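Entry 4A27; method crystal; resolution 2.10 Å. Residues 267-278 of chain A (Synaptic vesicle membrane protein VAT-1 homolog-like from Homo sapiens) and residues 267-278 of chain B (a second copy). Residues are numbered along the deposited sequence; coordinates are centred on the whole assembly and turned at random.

Chain A, residues 267-278: KLYEENKVIAGF
Chain B 267-278: KLYEENKVIAGF

Two copies of one segment meet as near-symmetric partners, each a helix end (267-271), a turn and a strand that includes 274-277, burying 779 Å² in total. The strands run antiparallel at 177°, axes 4.7 Å apart, centred on A:Ile275 CA opposite B:Ile275 CA at 5.4 Å. That pair is joined by two hydrogen bonds, A:Ile275 N to B:Ile275 O and B:Ile275 N to A:Ile275 O, both 2.8 Å. Farther out, B:Gly277 N donates to A:Lys273 O at 3.2 Å and A:Gly277 N to B:Lys273 O at 3.3 Å. Between these rungs A:Val274 CA lies 4.2 Å from B:Ala276 CA, and B:Val274 CA 4.2 Å from A:Ala276 CA.

Each helix ends at A:Asn272 or B:Asn272, with positive phi (phi/psi 57/52 in A, 55/52 in B), after which the chain is extended, near -123/162 at A:Lys273 and B:Lys273 and -125/130 at A:Val274 and B:Val274. Each helix crosses the partner strand with axes 5.3 Å apart, at 46-47°, an approach that requires a hollow. A:Gly277 and B:Gly277 supply it: A:Tyr269 N lies 3.5 Å from B:Gly277 CA, and an ideal CB there would sit 2.1 Å from that same A:Tyr269 N. The rotation-related contact is equally tight, B:Tyr269 N to A:Gly277 CA at 3.5 Å.

Side chains divide between the sheet's two faces. On one, the valines, both t, meet at A:Val274 CG1 to B:Val274 CG1, 3.4 Å, and the short alanines lie beside them, A:Ala276 CB 3.8 Å from B:Val274 CG2. On the other, the isoleucines adopt different chi1 rotamers, m in A and t in B, and each leucine (m, t) points toward the partner strand; A:Leu268 CD1 packs 3.8 Å from B:Ile275 CG2.

At the ends, A:Tyr269 and B:Tyr269 (t) present ring edges to carbonyls, A:Tyr269 CE1 to B:Phe278 O at 3.1 Å. A:Asn272 OD1 (chi1 m) reaches B:Phe278 CA at 3.2 Å. The 270 and 271 glutamates point away, without contact across the stretches.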

# COMPACT_ATOMS: atom_id res chain seq x y z
N LYS A 267 -0.63 5.87 15.44
CA LYS A 267 0.25 6.78 14.65
C LYS A 267 0.00 6.68 13.13
O LYS A 267 0.02 7.68 12.42
CB LYS A 267 1.73 6.49 14.93
CG LYS A 267 2.71 7.47 14.29
N LEU A 268 -0.23 5.46 12.64
CA LEU A 268 -0.52 5.26 11.23
C LEU A 268 -1.85 5.93 10.87
O LEU A 268 -1.94 6.65 9.86
CB LEU A 268 -0.54 3.76 10.90
CG LEU A 268 0.76 2.95 11.11
CD1 LEU A 268 0.63 1.53 10.59
CD2 LEU A 268 1.94 3.61 10.44
N TYR A 269 -2.87 5.67 11.70
CA TYR A 269 -4.20 6.31 11.59
C TYR A 269 -4.10 7.84 11.58
O TYR A 269 -4.59 8.51 10.67
CB TYR A 269 -5.11 5.84 12.74
CG TYR A 269 -6.43 6.60 12.92
CD1 TYR A 269 -7.45 6.50 11.98
CD2 TYR A 269 -6.64 7.42 14.03
CE1 TYR A 269 -8.65 7.20 12.11
CE2 TYR A 269 -7.84 8.12 14.18
CZ TYR A 269 -8.85 8.00 13.22
OH TYR A 269 -10.04 8.67 13.31
N GLU A 270 -3.41 8.36 12.58
CA GLU A 270 -3.31 9.81 12.77
C GLU A 270 -2.49 10.44 11.66
O GLU A 270 -2.84 11.52 11.16
CB GLU A 270 -2.68 10.13 14.14
CG GLU A 270 -3.56 9.74 15.35
CD GLU A 270 -4.46 10.86 15.86
OE1 GLU A 270 -4.20 12.05 15.55
OE2 GLU A 270 -5.44 10.55 16.58
N GLU A 271 -1.42 9.77 11.26
CA GLU A 271 -0.54 10.34 10.25
C GLU A 271 -0.86 9.90 8.83
O GLU A 271 -0.22 10.37 7.88
CB GLU A 271 0.91 10.07 10.60
CG GLU A 271 1.24 10.66 11.97
CD GLU A 271 2.64 10.39 12.45
OE1 GLU A 271 3.48 9.98 11.62
OE2 GLU A 271 2.88 10.60 13.65
N ASN A 272 -1.82 9.00 8.67
CA ASN A 272 -2.18 8.52 7.35
C ASN A 272 -1.04 7.89 6.57
O ASN A 272 -0.79 8.23 5.38
CB ASN A 272 -2.80 9.64 6.52
CG ASN A 272 -4.17 9.96 6.99
OD1 ASN A 272 -5.06 9.10 6.98
ND2 ASN A 272 -4.37 11.22 7.40
N LYS A 273 -0.38 6.95 7.21
CA LYS A 273 0.76 6.28 6.59
C LYS A 273 0.63 4.76 6.54
O LYS A 273 -0.21 4.17 7.22
CB LYS A 273 2.02 6.72 7.31
CG LYS A 273 2.47 8.10 6.84
CD LYS A 273 3.35 8.80 7.87
CE LYS A 273 3.58 10.29 7.49
NZ LYS A 273 4.71 10.94 8.27
N VAL A 274 1.44 4.19 5.66
CA VAL A 274 1.44 2.80 5.27
C VAL A 274 2.82 2.23 5.57
O VAL A 274 3.84 2.80 5.19
CB VAL A 274 1.22 2.67 3.74
CG1 VAL A 274 1.06 1.23 3.33
CG2 VAL A 274 0.01 3.46 3.32
N ILE A 275 2.84 1.07 6.23
CA ILE A 275 4.07 0.33 6.42
C ILE A 275 3.92 -1.06 5.90
O ILE A 275 2.93 -1.71 6.18
CB ILE A 275 4.39 0.25 7.88
CG1 ILE A 275 4.69 1.67 8.39
CG2 ILE A 275 5.62 -0.65 8.11
CD1 ILE A 275 4.59 1.82 9.93
N ALA A 276 4.93 -1.53 5.19
CA ALA A 276 4.93 -2.83 4.56
C ALA A 276 6.28 -3.51 4.75
O ALA A 276 7.31 -2.86 4.93
CB ALA A 276 4.66 -2.68 3.08
N GLY A 277 6.27 -4.83 4.65
CA GLY A 277 7.48 -5.60 4.63
C GLY A 277 7.43 -6.44 3.40
O GLY A 277 6.36 -6.81 2.96
N PHE A 278 8.60 -6.74 2.84
CA PHE A 278 8.68 -7.53 1.63
C PHE A 278 9.86 -8.53 1.62
O PHE A 278 11.00 -8.13 1.84
CB PHE A 278 8.75 -6.66 0.41
CG PHE A 278 8.74 -7.45 -0.86
CD1 PHE A 278 7.60 -8.17 -1.24
CD2 PHE A 278 9.89 -7.55 -1.64
CE1 PHE A 278 7.60 -8.94 -2.42
CE2 PHE A 278 9.89 -8.31 -2.81
CZ PHE A 278 8.75 -9.01 -3.20
N LYS B 267 7.33 -9.35 11.33
CA LYS B 267 6.16 -10.13 10.87
C LYS B 267 5.64 -9.66 9.49
O LYS B 267 5.24 -10.47 8.66
CB LYS B 267 5.01 -10.10 11.91
N LEU B 268 5.65 -8.35 9.24
CA LEU B 268 5.23 -7.81 7.94
C LEU B 268 6.18 -8.27 6.82
O LEU B 268 5.74 -8.75 5.77
CB LEU B 268 5.16 -6.28 8.01
CG LEU B 268 4.18 -5.65 9.00
CD1 LEU B 268 4.06 -4.12 8.83
CD2 LEU B 268 2.83 -6.29 8.85
N TYR B 269 7.48 -8.14 7.07
CA TYR B 269 8.52 -8.65 6.19
C TYR B 269 8.34 -10.14 5.89
O TYR B 269 8.31 -10.56 4.72
CB TYR B 269 9.91 -8.39 6.83
CG TYR B 269 11.08 -9.11 6.19
CD1 TYR B 269 11.55 -8.74 4.94
CD2 TYR B 269 11.77 -10.13 6.87
CE1 TYR B 269 12.63 -9.39 4.35
CE2 TYR B 269 12.86 -10.79 6.29
CZ TYR B 269 13.28 -10.41 5.02
OH TYR B 269 14.35 -11.02 4.42
N GLU B 270 8.24 -10.93 6.96
CA GLU B 270 8.19 -12.39 6.84
C GLU B 270 6.91 -12.80 6.15
O GLU B 270 6.90 -13.72 5.32
CB GLU B 270 8.31 -13.09 8.21
N GLU B 271 5.82 -12.13 6.46
CA GLU B 271 4.52 -12.51 5.91
C GLU B 271 4.10 -11.72 4.66
O GLU B 271 3.04 -11.97 4.11
CB GLU B 271 3.46 -12.43 6.99
CG GLU B 271 3.78 -13.36 8.17
CD GLU B 271 2.69 -13.36 9.22
OE1 GLU B 271 1.52 -13.26 8.79
OE2 GLU B 271 2.98 -13.47 10.44
N ASN B 272 4.92 -10.77 4.23
CA ASN B 272 4.61 -9.95 3.05
C ASN B 272 3.28 -9.23 3.14
O ASN B 272 2.43 -9.32 2.23
CB ASN B 272 4.67 -10.79 1.80
CG ASN B 272 6.07 -11.08 1.40
OD1 ASN B 272 6.87 -10.16 1.23
ND2 ASN B 272 6.41 -12.35 1.26
N LYS B 273 3.10 -8.52 4.24
CA LYS B 273 1.87 -7.79 4.48
C LYS B 273 2.08 -6.28 4.70
O LYS B 273 3.17 -5.82 4.96
CB LYS B 273 1.10 -8.44 5.63
CG LYS B 273 0.38 -9.71 5.16
CD LYS B 273 0.12 -10.67 6.28
CE LYS B 273 -0.36 -12.03 5.77
NZ LYS B 273 -0.97 -12.84 6.88
N VAL B 274 0.98 -5.55 4.56
CA VAL B 274 0.94 -4.10 4.58
C VAL B 274 -0.08 -3.65 5.61
O VAL B 274 -1.23 -4.11 5.59
CB VAL B 274 0.50 -3.64 3.18
CG1 VAL B 274 0.55 -2.09 3.01
CG2 VAL B 274 1.41 -4.35 2.17
N ILE B 275 0.32 -2.75 6.49
CA ILE B 275 -0.61 -2.16 7.47
C ILE B 275 -0.64 -0.65 7.30
O ILE B 275 0.41 -0.00 7.18
CB ILE B 275 -0.23 -2.50 8.96
CG1 ILE B 275 -1.19 -1.80 9.92
CG2 ILE B 275 1.16 -2.05 9.28
CD1 ILE B 275 -1.32 -2.48 11.30
N ALA B 276 -1.85 -0.09 7.38
CA ALA B 276 -2.09 1.31 7.07
C ALA B 276 -3.16 1.85 8.00
O ALA B 276 -3.98 1.11 8.55
CB ALA B 276 -2.55 1.48 5.60
N GLY B 277 -3.14 3.16 8.17
CA GLY B 277 -4.14 3.84 8.98
C GLY B 277 -4.68 4.99 8.20
O GLY B 277 -3.98 5.52 7.35
N PHE B 278 -5.96 5.31 8.42
CA PHE B 278 -6.59 6.34 7.64
C PHE B 278 -7.58 7.21 8.45
O PHE B 278 -8.49 6.69 9.06
CB PHE B 278 -7.30 5.75 6.44
CG PHE B 278 -7.89 6.81 5.54
CD1 PHE B 278 -7.07 7.69 4.84
CD2 PHE B 278 -9.26 6.96 5.43
CE1 PHE B 278 -7.62 8.68 4.02
CE2 PHE B 278 -9.81 7.97 4.62
CZ PHE B 278 -8.99 8.84 3.93